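Local coordinates for 5'-deoxynucleotidase (Pyrococcus horikoshii, PDB 2CQZ), which probably hydrolyses 2'-deoxyribonucleoside 5'-phosphates to the deoxyribonucleoside and phosphate as a homodimeric, metal-dependent HD-domain 5'-deoxynucleotidase, at residues K15-M20 and I76-P81. Numbering follows the deposited sequence.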
ATOM      1  N   LYS A  15       1.045  10.749 -11.550  1.00 28.47           N
ATOM      2  CA  LYS A  15       0.639  10.590 -10.159  1.00 27.45           C
ATOM      3  C   LYS A  15       0.677   9.116  -9.817  1.00 28.40           C
ATOM      4  O   LYS A  15       0.886   8.756  -8.665  1.00 28.91           O
ATOM      5  CB  LYS A  15      -0.783  11.107  -9.933  1.00 26.48           C
ATOM      6  CG  LYS A  15      -0.968  12.588 -10.140  1.00 27.36           C
ATOM      7  CD  LYS A  15      -2.393  13.015  -9.825  1.00 22.42           C
ATOM      8  CE  LYS A  15      -2.521  14.518  -9.908  1.00 20.57           C
ATOM      9  NZ  LYS A  15      -3.833  15.014  -9.437  1.00 15.39           N
ATOM     10  N   ARG A  16       0.489   8.265 -10.823  1.00 28.32           N
ATOM     11  CA  ARG A  16       0.472   6.820 -10.601  1.00 28.96           C
ATOM     12  C   ARG A  16       1.783   6.110 -10.827  1.00 28.75           C
ATOM     13  O   ARG A  16       1.984   5.011 -10.320  1.00 31.08           O
ATOM     14  CB  ARG A  16      -0.565   6.147 -11.498  1.00 28.97           C
ATOM     15  CG  ARG A  16      -1.960   6.663 -11.329  1.00 29.59           C
ATOM     16  CD  ARG A  16      -2.956   5.738 -11.993  1.00 30.97           C
ATOM     17  NE  ARG A  16      -2.912   5.785 -13.450  1.00 30.79           N
ATOM     18  CZ  ARG A  16      -3.340   6.814 -14.180  1.00 35.35           C
ATOM     19  NH1 ARG A  16      -3.845   7.891 -13.585  1.00 26.69           N
ATOM     20  NH2 ARG A  16      -3.274   6.758 -15.511  1.00 27.84           N
ATOM     21  N   LEU A  17       2.659   6.711 -11.621  1.00 28.30           N
ATOM     22  CA  LEU A  17       3.923   6.041 -11.913  1.00 28.53           C
ATOM     23  C   LEU A  17       4.973   6.307 -10.829  1.00 28.28           C
ATOM     24  O   LEU A  17       5.145   7.421 -10.355  1.00 29.24           O
ATOM     25  CB  LEU A  17       4.430   6.546 -13.265  1.00 27.77           C
ATOM     26  CG  LEU A  17       3.464   6.229 -14.409  1.00 27.33           C
ATOM     27  CD1 LEU A  17       3.793   7.009 -15.683  1.00 25.59           C
ATOM     28  CD2 LEU A  17       3.473   4.750 -14.797  1.00 31.53           C
ATOM     29  N   PRO A  18       5.656   5.241 -10.414  1.00 27.73           N
ATOM     30  CA  PRO A  18       6.670   5.353  -9.367  1.00 26.06           C
ATOM     31  C   PRO A  18       8.052   5.752  -9.885  1.00 26.79           C
ATOM     32  O   PRO A  18       8.394   5.489 -11.034  1.00 29.11           O
ATOM     33  CB  PRO A  18       6.690   3.952  -8.775  1.00 25.26           C
ATOM     34  CG  PRO A  18       6.462   3.094  -9.967  1.00 27.00           C
ATOM     35  CD  PRO A  18       5.329   3.826 -10.674  1.00 27.89           C
ATOM     36  N   ARG A  19       8.835   6.403  -9.033  1.00 27.45           N
ATOM     37  CA  ARG A  19      10.171   6.699  -9.374  1.00 25.73           C
ATOM     38  C   ARG A  19      10.906   5.427  -9.139  1.00 27.03           C
ATOM     39  O   ARG A  19      11.136   5.001  -8.016  1.00 26.54           O
ATOM     40  CB  ARG A  19      10.665   7.778  -8.410  1.00 24.69           C
ATOM     41  CG  ARG A  19       9.998   9.127  -8.680  1.00 19.47           C
ATOM     42  CD  ARG A  19      10.861  10.067  -9.542  1.00 17.02           C
ATOM     43  NE  ARG A  19      11.975  10.600  -8.751  1.00 27.68           N
ATOM     44  CZ  ARG A  19      13.042  11.099  -9.390  1.00 27.44           C
ATOM     45  NH1 ARG A  19      13.085  11.153 -10.712  1.00 20.91           N
ATOM     46  NH2 ARG A  19      14.064  11.571  -8.667  1.00 33.76           N
ATOM     47  N   MET A  20      11.209   4.741 -10.237  1.00 29.08           N
ATOM     48  CA  MET A  20      11.794   3.406 -10.190  1.00 31.78           C
ATOM     49  C   MET A  20      13.091   3.150  -9.410  1.00 30.37           C
ATOM     50  O   MET A  20      13.237   2.081  -8.820  1.00 29.10           O
ATOM     51  CB  MET A  20      11.932   2.876 -11.618  1.00 33.14           C
ATOM     52  CG  MET A  20      10.617   2.887 -12.418  1.00 42.09           C
ATOM     53  SD  MET A  20       9.357   1.670 -11.894  1.00 56.48           S
ATOM     54  CE  MET A  20       9.925   0.177 -12.707  1.00 59.40           C
ATOM     55  N   ILE A  76       4.470   8.630 -20.626  1.00 32.18           N
ATOM     56  CA  ILE A  76       4.292   7.556 -21.585  1.00 32.64           C
ATOM     57  C   ILE A  76       5.417   6.547 -21.404  1.00 31.56           C
ATOM     58  O   ILE A  76       5.178   5.356 -21.331  1.00 31.97           O
ATOM     59  CB  ILE A  76       4.320   8.104 -23.040  1.00 33.58           C
ATOM     60  CG1 ILE A  76       3.034   8.878 -23.322  1.00 36.19           C
ATOM     61  CG2 ILE A  76       4.506   6.967 -24.050  1.00 33.15           C
ATOM     62  CD1 ILE A  76       3.100   9.681 -24.596  1.00 37.55           C
ATOM     63  N   ILE A  77       6.643   7.039 -21.294  1.00 32.32           N
ATOM     64  CA  ILE A  77       7.713   6.010 -21.228  1.00 31.99           C
ATOM     65  C   ILE A  77       8.041   5.466 -19.827  1.00 31.97           C
ATOM     66  O   ILE A  77       8.600   4.387 -19.650  1.00 31.71           O
ATOM     67  CB  ILE A  77       9.083   6.306 -21.976  1.00 31.90           C
ATOM     68  CG1 ILE A  77       9.973   7.502 -21.467  1.00 31.85           C
ATOM     69  CG2 ILE A  77       9.051   6.177 -23.485  1.00 31.86           C
ATOM     70  CD1 ILE A  77      11.454   7.381 -21.944  1.00 34.31           C
ATOM     71  N   THR A  78       7.551   6.076 -18.745  1.00 30.43           N
ATOM     72  CA  THR A  78       7.719   5.594 -17.371  1.00 29.31           C
ATOM     73  C   THR A  78       9.153   5.953 -16.986  1.00 30.53           C
ATOM     74  O   THR A  78      10.003   6.161 -17.857  1.00 30.05           O
ATOM     75  CB  THR A  78       7.529   4.056 -17.192  1.00 29.34           C
ATOM     76  OG1 THR A  78       8.696   3.364 -17.638  1.00 29.93           O
ATOM     77  CG2 THR A  78       6.318   3.561 -17.951  1.00 29.59           C
ATOM     78  N   ASP A  79       9.417   6.042 -15.687  1.00 31.08           N
ATOM     79  CA  ASP A  79      10.738   6.412 -15.199  1.00 31.64           C
ATOM     80  C   ASP A  79      11.714   5.255 -15.277  1.00 32.60           C
ATOM     81  O   ASP A  79      12.043   4.647 -14.259  1.00 33.64           O
ATOM     82  CB  ASP A  79      10.623   6.922 -13.758  1.00 31.99           C
ATOM     83  CG  ASP A  79      11.967   7.272 -13.148  1.00 35.68           C
ATOM     84  OD1 ASP A  79      12.831   7.826 -13.868  1.00 43.90           O
ATOM     85  OD2 ASP A  79      12.152   7.007 -11.938  1.00 40.10           O
ATOM     86  N   ILE A  80      12.171   4.947 -16.489  1.00 32.42           N
ATOM     87  CA  ILE A  80      13.124   3.858 -16.699  1.00 32.25           C
ATOM     88  C   ILE A  80      14.364   4.180 -15.881  1.00 33.11           C
ATOM     89  O   ILE A  80      15.018   5.185 -16.112  1.00 32.72           O
ATOM     90  CB  ILE A  80      13.490   3.746 -18.174  1.00 31.66           C
ATOM     91  CG1 ILE A  80      12.230   3.439 -18.986  1.00 30.66           C
ATOM     92  CG2 ILE A  80      14.541   2.677 -18.365  1.00 31.87           C
ATOM     93  CD1 ILE A  80      12.410   3.590 -20.480  1.00 33.72           C
ATOM     94  N   PRO A  81      14.701   3.322 -14.911  1.00 35.61           N
ATOM     95  CA  PRO A  81      15.863   3.510 -14.029  1.00 36.84           C
ATOM     96  C   PRO A  81      17.252   3.537 -14.687  1.00 38.84           C
ATOM     97  O   PRO A  81      17.496   2.863 -15.687  1.00 38.42           O
ATOM     98  CB  PRO A  81      15.705   2.370 -13.019  1.00 36.52           C
ATOM     99  CG  PRO A  81      15.103   1.279 -13.855  1.00 34.30           C
ATOM    100  CD  PRO A  81      14.066   2.012 -14.674  1.00 34.98           C
TER
HETATM  101  O   HOH W   1       7.395   4.696 -13.787  1.00 32.75           O
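The two flat groups here, the guanidinium of Arg19 and the carboxylate of Asp79, lie nearly parallel, their planes 14° apart, but they are not paired. Asp79 OD2 sits well out of the guanidinium plane, 4.4 Å from Arg19 NH1, an attraction of charges alone. The stronger polar partner of each lies outside the two segments: Arg19 NE forms a salt bridge with Glu31, Asp79 OD1 one with Lys90. OD2 instead rests against the backbone of the 15-20 loop, 3.3 Å from Arg19 CA, and takes a weak, bent hydrogen bond from Met20 N (3.0 Å, 124° at the hydrogen). With CG anti to its own backbone N (chi1 177°), the Asp79 carboxylate extends toward that loop. Farther along, a water links the two backbones, donating to Pro18 O at 3.0 Å and accepting from Asp79 N at 3.1 Å. Past Asp79, Met20 lays CB 3.8 Å from Pro81 CD; its chain then bends at chi2 and chi3, and the side chain also packs on Thr78 of the second subunit. At the other end the touch is light, Leu17 CD2 reaching Thr78 CG2 at 4.4 Å. Asp79 is the centre of an inverse gamma turn, closed by Ile80 N to Thr78 O, just after helix 74-77. The contact joins two loops of the helical HD domain beside its metal site: the Arg19 side chain lies about 4 Å from the bound nickel and touches His36, which with His70, Asp71 and Asp127 binds the metal in the H...HD...D arrangement of the HD family.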